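Twin-arginine translocation pathway signal (Rhodoferax ferrireducens, PDB 5IM2) binds benzoate and probably serves as the extracytoplasmic solute-binding component of a TRAP transporter. Local coordinates at residues F173-L186 with Y318-K331. Numbering follows the deposited sequence.
Sequences FHTKDKQIKTAADL and YAIPALEAQEFKRK
F328 of helix 322-332 meets F173, I180, A183 and L186 in an apolar cluster on one lobe of this two-lobed TRAP solute-binding fold. Strands 171-175 and 316-320 belong to the same mixed sheet, separated by strand 247-251; the contact is made chiefly by the loop and 3-10 turn after strand 171-175, laid against edge strand 316-320 and the helix 322-332 that follows it. The methyl of A183 sits over one face of the F328 ring, offset toward its rim, while I180 CG2 and L186 CD1 reach its edge. F173 CE2 touches F328 CE2, the two side chains running past each other in opposite directions. The aliphatic chain of K331 also packs here, K331 CD 3.8 Å from A183 CB. L205 and F251 extend this cluster.

At the surface end the K181 and Y318 side chains cross at about a right angle, K181 running along one face of the ring. K181 CG makes a CH-pi contact, 3.9 Å from the Y318 centroid and 19° off the normal, and K181 CE lies 3.8 Å from Y318 CE1. With CG anti to the backbone N (chi1 176°), Y318 turns its ring under this chain. Replacing Y318 with an alanine would probably leave the K181 chain without its aromatic platform and the bridging water without its phenol partner. E324, bent at chi2 (62°), crosses T182 and packs OE2 against T182 CB at 3.3 Å.

A water makes the polar link across the contact: in the plane of the Y318 ring at its edge, it donates to K181 O and hydrogen-bonds Y318 OH, 2.6 Å from each. Within 173-186, D185 OD2 in the 3-10 turn accepts from two loop amides, which probably helps hold the turn closed: K181 N lies on its anti lone pair at 2.9 Å, whereas T182 N approaches from above the carboxylate plane at 3.2 Å.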
loop_
_atom_site.group_PDB
_atom_site.type_symbol
_atom_site.label_atom_id
_atom_site.label_comp_id
_atom_site.label_asym_id
_atom_site.label_seq_id
_atom_site.Cartn_x
_atom_site.Cartn_y
_atom_site.Cartn_z
ATOM N N PHE A 173 -13.333 0.439 6.038
ATOM C CA PHE A 173 -14.249 -0.608 5.593
ATOM C C PHE A 173 -15.325 -0.025 4.680
ATOM O O PHE A 173 -16.001 0.939 5.051
ATOM C CB PHE A 173 -14.962 -1.280 6.770
ATOM C CG PHE A 173 -14.065 -2.031 7.707
ATOM C CD1 PHE A 173 -13.282 -3.082 7.250
ATOM C CD2 PHE A 173 -14.043 -1.715 9.054
ATOM C CE1 PHE A 173 -12.463 -3.778 8.119
ATOM C CE2 PHE A 173 -13.260 -2.436 9.939
ATOM C CZ PHE A 173 -12.472 -3.467 9.471
ATOM N N HIS A 174 -15.558 -0.686 3.550
ATOM C CA HIS A 174 -16.586 -0.299 2.590
ATOM C C HIS A 174 -17.470 -1.511 2.364
ATOM O O HIS A 174 -16.988 -2.549 1.896
ATOM C CB HIS A 174 -15.954 0.163 1.280
ATOM C CG HIS A 174 -14.827 1.120 1.493
ATOM N ND1 HIS A 174 -15.024 2.477 1.626
ATOM C CD2 HIS A 174 -13.494 0.917 1.634
ATOM C CE1 HIS A 174 -13.870 3.069 1.865
ATOM N NE2 HIS A 174 -12.919 2.146 1.872
ATOM N N THR A 175 -18.750 -1.399 2.719
ATOM C CA THR A 175 -19.659 -2.535 2.639
ATOM C C THR A 175 -20.918 -2.167 1.872
ATOM O O THR A 175 -21.336 -1.013 1.833
ATOM C CB THR A 175 -20.040 -3.016 4.025
ATOM O OG1 THR A 175 -20.437 -1.882 4.799
ATOM C CG2 THR A 175 -18.830 -3.683 4.709
ATOM N N LYS A 176 -21.533 -3.177 1.276
ATOM C CA LYS A 176 -22.732 -2.953 0.489
ATOM C C LYS A 176 -23.968 -2.725 1.360
ATOM O O LYS A 176 -24.766 -1.829 1.069
ATOM C CB LYS A 176 -22.955 -4.141 -0.457
ATOM C CG LYS A 176 -21.923 -4.234 -1.579
ATOM C CD LYS A 176 -22.343 -5.187 -2.677
ATOM C CE LYS A 176 -21.828 -6.576 -2.435
ATOM N NZ LYS A 176 -22.403 -7.547 -3.425
ATOM N N ASP A 177 -24.137 -3.518 2.426
ATOM C CA ASP A 177 -25.413 -3.609 3.136
ATOM C C ASP A 177 -25.326 -3.387 4.644
ATOM O O ASP A 177 -26.296 -2.901 5.238
ATOM C CB ASP A 177 -26.048 -4.989 2.911
ATOM C CG ASP A 177 -26.261 -5.318 1.441
ATOM O OD1 ASP A 177 -26.943 -4.545 0.729
ATOM O OD2 ASP A 177 -25.742 -6.367 0.995
ATOM N N LYS A 178 -24.230 -3.793 5.291
ATOM C CA LYS A 178 -24.138 -3.766 6.751
ATOM C C LYS A 178 -23.234 -2.631 7.199
ATOM O O LYS A 178 -22.083 -2.545 6.770
ATOM C CB LYS A 178 -23.596 -5.074 7.354
ATOM C CG LYS A 178 -24.093 -5.212 8.825
ATOM C CD LYS A 178 -23.734 -6.490 9.540
ATOM C CE LYS A 178 -24.544 -6.629 10.838
ATOM N NZ LYS A 178 -25.790 -7.470 10.684
ATOM N N GLN A 179 -23.750 -1.786 8.087
ATOM C CA GLN A 179 -22.876 -0.831 8.752
ATOM C C GLN A 179 -22.013 -1.529 9.795
ATOM O O GLN A 179 -22.500 -2.344 10.581
ATOM C CB GLN A 179 -23.704 0.257 9.411
ATOM C CG GLN A 179 -22.879 1.282 10.162
ATOM C CD GLN A 179 -23.730 2.451 10.618
ATOM O OE1 GLN A 179 -24.647 2.290 11.435
ATOM N NE2 GLN A 179 -23.442 3.633 10.083
ATOM N N ILE A 180 -20.730 -1.183 9.822
ATOM C CA ILE A 180 -19.763 -1.775 10.744
ATOM C C ILE A 180 -19.564 -0.797 11.899
ATOM O O ILE A 180 -18.817 0.177 11.784
ATOM C CB ILE A 180 -18.433 -2.088 10.048
ATOM C CG1 ILE A 180 -18.639 -2.948 8.789
ATOM C CG2 ILE A 180 -17.473 -2.752 11.023
ATOM C CD1 ILE A 180 -19.412 -4.195 9.023
ATOM N N LYS A 181 -20.244 -1.025 13.020
ATOM C CA LYS A 181 -19.997 -0.218 14.209
ATOM C C LYS A 181 -19.069 -0.907 15.196
ATOM O O LYS A 181 -18.246 -0.244 15.839
ATOM C CB LYS A 181 -21.308 0.126 14.908
ATOM C CG LYS A 181 -22.025 1.316 14.317
ATOM C CD LYS A 181 -23.235 1.633 15.168
ATOM C CE LYS A 181 -23.691 3.060 15.015
ATOM N NZ LYS A 181 -24.600 3.414 16.132
ATOM N N THR A 182 -19.191 -2.229 15.332
ATOM C CA THR A 182 -18.323 -3.037 16.176
ATOM C C THR A 182 -17.797 -4.228 15.383
ATOM O O THR A 182 -18.307 -4.567 14.311
ATOM C CB THR A 182 -19.074 -3.552 17.411
ATOM O OG1 THR A 182 -20.100 -4.454 16.983
ATOM C CG2 THR A 182 -19.728 -2.418 18.170
ATOM N N ALA A 183 -16.799 -4.911 15.955
ATOM C CA ALA A 183 -16.223 -6.072 15.280
ATOM C C ALA A 183 -17.250 -7.169 15.023
ATOM O O ALA A 183 -17.155 -7.871 14.013
ATOM C CB ALA A 183 -15.054 -6.635 16.091
ATOM N N ALA A 184 -18.233 -7.349 15.912
ATOM C CA ALA A 184 -19.267 -8.351 15.669
ATOM C C ALA A 184 -20.029 -8.113 14.375
ATOM O O ALA A 184 -20.604 -9.054 13.821
ATOM C CB ALA A 184 -20.268 -8.384 16.820
ATOM N N ASP A 185 -20.057 -6.879 13.880
ATOM C CA ASP A 185 -20.777 -6.600 12.646
ATOM C C ASP A 185 -20.081 -7.201 11.431
ATOM O O ASP A 185 -20.684 -7.295 10.358
ATOM C CB ASP A 185 -20.953 -5.079 12.494
ATOM C CG ASP A 185 -21.964 -4.496 13.506
ATOM O OD1 ASP A 185 -22.940 -5.194 13.842
ATOM O OD2 ASP A 185 -21.802 -3.330 13.955
ATOM N N LEU A 186 -18.860 -7.668 11.589
ATOM C CA LEU A 186 -18.120 -8.276 10.483
ATOM C C LEU A 186 -18.329 -9.770 10.376
ATOM O O LEU A 186 -17.846 -10.369 9.415
ATOM C CB LEU A 186 -16.638 -8.028 10.637
ATOM C CG LEU A 186 -16.240 -6.561 10.364
ATOM C CD1 LEU A 186 -14.957 -6.284 11.021
ATOM C CD2 LEU A 186 -16.088 -6.276 8.896
ATOM N N TYR A 318 -19.322 6.362 8.997
ATOM C CA TYR A 318 -19.258 6.263 10.444
ATOM C C TYR A 318 -17.796 6.236 10.864
ATOM O O TYR A 318 -16.962 5.623 10.191
ATOM C CB TYR A 318 -19.978 5.008 10.919
ATOM C CG TYR A 318 -19.903 4.742 12.405
ATOM C CD1 TYR A 318 -20.665 5.479 13.298
ATOM C CD2 TYR A 318 -19.075 3.746 12.917
ATOM C CE1 TYR A 318 -20.605 5.236 14.655
ATOM C CE2 TYR A 318 -19.007 3.495 14.279
ATOM C CZ TYR A 318 -19.771 4.244 15.145
ATOM O OH TYR A 318 -19.728 4.001 16.504
ATOM N N ALA A 319 -17.488 6.911 11.969
ATOM C CA ALA A 319 -16.151 6.896 12.539
ATOM C C ALA A 319 -16.177 6.077 13.820
ATOM O O ALA A 319 -16.874 6.428 14.778
ATOM C CB ALA A 319 -15.637 8.301 12.824
ATOM N N ILE A 320 -15.395 5.006 13.837
ATOM C CA ILE A 320 -15.304 4.125 14.994
ATOM C C ILE A 320 -14.484 4.839 16.069
ATOM O O ILE A 320 -13.313 5.178 15.832
ATOM C CB ILE A 320 -14.686 2.771 14.598
ATOM C CG1 ILE A 320 -15.659 2.000 13.711
ATOM C CG2 ILE A 320 -14.340 1.925 15.826
ATOM C CD1 ILE A 320 -14.990 0.844 12.948
ATOM N N PRO A 321 -15.057 5.094 17.245
ATOM C CA PRO A 321 -14.337 5.836 18.288
ATOM C C PRO A 321 -13.192 5.031 18.886
ATOM O O PRO A 321 -13.103 3.809 18.754
ATOM C CB PRO A 321 -15.420 6.125 19.335
ATOM C CG PRO A 321 -16.459 5.089 19.111
ATOM C CD PRO A 321 -16.426 4.744 17.653
ATOM N N ALA A 322 -12.292 5.761 19.552
ATOM C CA ALA A 322 -11.070 5.152 20.079
ATOM C C ALA A 322 -11.369 4.013 21.043
ATOM O O ALA A 322 -10.608 3.034 21.103
ATOM C CB ALA A 322 -10.230 6.219 20.794
ATOM N N LEU A 323 -12.452 4.144 21.822
ATOM C CA LEU A 323 -12.831 3.135 22.811
ATOM C C LEU A 323 -13.214 1.819 22.149
ATOM O O LEU A 323 -12.800 0.746 22.603
ATOM C CB LEU A 323 -13.997 3.644 23.660
ATOM C CG LEU A 323 -14.404 2.745 24.828
ATOM C CD1 LEU A 323 -13.324 2.735 25.921
ATOM C CD2 LEU A 323 -15.752 3.195 25.377
ATOM N N GLU A 324 -14.021 1.875 21.090
ATOM C CA GLU A 324 -14.312 0.665 20.329
ATOM C C GLU A 324 -13.094 0.188 19.554
ATOM O O GLU A 324 -12.892 -1.023 19.379
ATOM C CB GLU A 324 -15.481 0.909 19.375
ATOM C CG GLU A 324 -15.791 -0.280 18.439
ATOM C CD GLU A 324 -16.215 -1.554 19.173
ATOM O OE1 GLU A 324 -16.640 -1.470 20.340
ATOM O OE2 GLU A 324 -16.118 -2.648 18.572
ATOM N N ALA A 325 -12.269 1.113 19.072
ATOM C CA ALA A 325 -11.045 0.697 18.416
ATOM C C ALA A 325 -10.275 -0.266 19.305
ATOM O O ALA A 325 -9.653 -1.199 18.807
ATOM C CB ALA A 325 -10.204 1.911 18.061
ATOM N N GLN A 326 -10.360 -0.092 20.627
ATOM C CA GLN A 326 -9.636 -0.980 21.535
ATOM C C GLN A 326 -10.132 -2.415 21.430
ATOM O O GLN A 326 -9.345 -3.353 21.599
ATOM C CB GLN A 326 -9.749 -0.483 22.977
ATOM C CG GLN A 326 -8.798 0.654 23.300
ATOM C CD GLN A 326 -7.342 0.225 23.226
ATOM O OE1 GLN A 326 -6.527 0.861 22.554
ATOM N NE2 GLN A 326 -7.008 -0.861 23.916
ATOM N N GLU A 327 -11.412 -2.610 21.100
ATOM C CA GLU A 327 -11.922 -3.966 20.898
ATOM C C GLU A 327 -11.385 -4.578 19.613
ATOM O O GLU A 327 -11.110 -5.787 19.563
ATOM C CB GLU A 327 -13.450 -3.946 20.910
ATOM C CG GLU A 327 -14.032 -3.578 22.269
ATOM C CD GLU A 327 -13.539 -4.486 23.409
ATOM O OE1 GLU A 327 -13.757 -5.720 23.343
ATOM O OE2 GLU A 327 -12.929 -3.962 24.370
ATOM N N PHE A 328 -11.226 -3.771 18.560
ATOM C CA PHE A 328 -10.534 -4.253 17.366
ATOM C C PHE A 328 -9.099 -4.673 17.690
ATOM O O PHE A 328 -8.647 -5.743 17.255
ATOM C CB PHE A 328 -10.564 -3.189 16.268
ATOM C CG PHE A 328 -11.888 -3.089 15.533
ATOM C CD1 PHE A 328 -12.920 -2.299 16.018
ATOM C CD2 PHE A 328 -12.088 -3.779 14.346
ATOM C CE1 PHE A 328 -14.131 -2.201 15.333
ATOM C CE2 PHE A 328 -13.273 -3.674 13.656
ATOM C CZ PHE A 328 -14.306 -2.897 14.154
ATOM N N LYS A 329 -8.365 -3.853 18.451
ATOM C CA LYS A 329 -6.965 -4.198 18.734
ATOM C C LYS A 329 -6.887 -5.464 19.577
ATOM O O LYS A 329 -5.976 -6.291 19.407
ATOM C CB LYS A 329 -6.237 -3.060 19.462
ATOM C CG LYS A 329 -6.681 -1.670 19.086
ATOM C CD LYS A 329 -5.787 -0.574 19.661
ATOM C CE LYS A 329 -6.284 0.795 19.203
ATOM N NZ LYS A 329 -5.436 1.918 19.674
ATOM N N ARG A 330 -7.839 -5.622 20.492
ATOM C CA ARG A 330 -7.897 -6.812 21.329
ATOM C C ARG A 330 -8.091 -8.063 20.479
ATOM O O ARG A 330 -7.396 -9.074 20.662
ATOM C CB ARG A 330 -9.034 -6.654 22.335
ATOM C CG ARG A 330 -9.057 -7.707 23.401
ATOM C CD ARG A 330 -10.407 -7.769 24.076
ATOM N NE ARG A 330 -10.813 -6.475 24.616
ATOM C CZ ARG A 330 -10.449 -6.007 25.804
ATOM N NH1 ARG A 330 -9.654 -6.720 26.599
ATOM N NH2 ARG A 330 -10.892 -4.820 26.199
ATOM N N LYS A 331 -9.027 -8.000 19.527
ATOM C CA LYS A 331 -9.348 -9.154 18.697
ATOM C C LYS A 331 -8.229 -9.470 17.724
ATOM O O LYS A 331 -8.055 -10.629 17.331
ATOM C CB LYS A 331 -10.643 -8.907 17.924
ATOM C CG LYS A 331 -11.916 -9.094 18.735
ATOM C CD LYS A 331 -13.119 -9.404 17.841
ATOM C CE LYS A 331 -14.344 -9.758 18.680
ATOM N NZ LYS A 331 -15.625 -9.635 17.926
HETATM O O HOH W 1 -18.398 1.876 17.345
#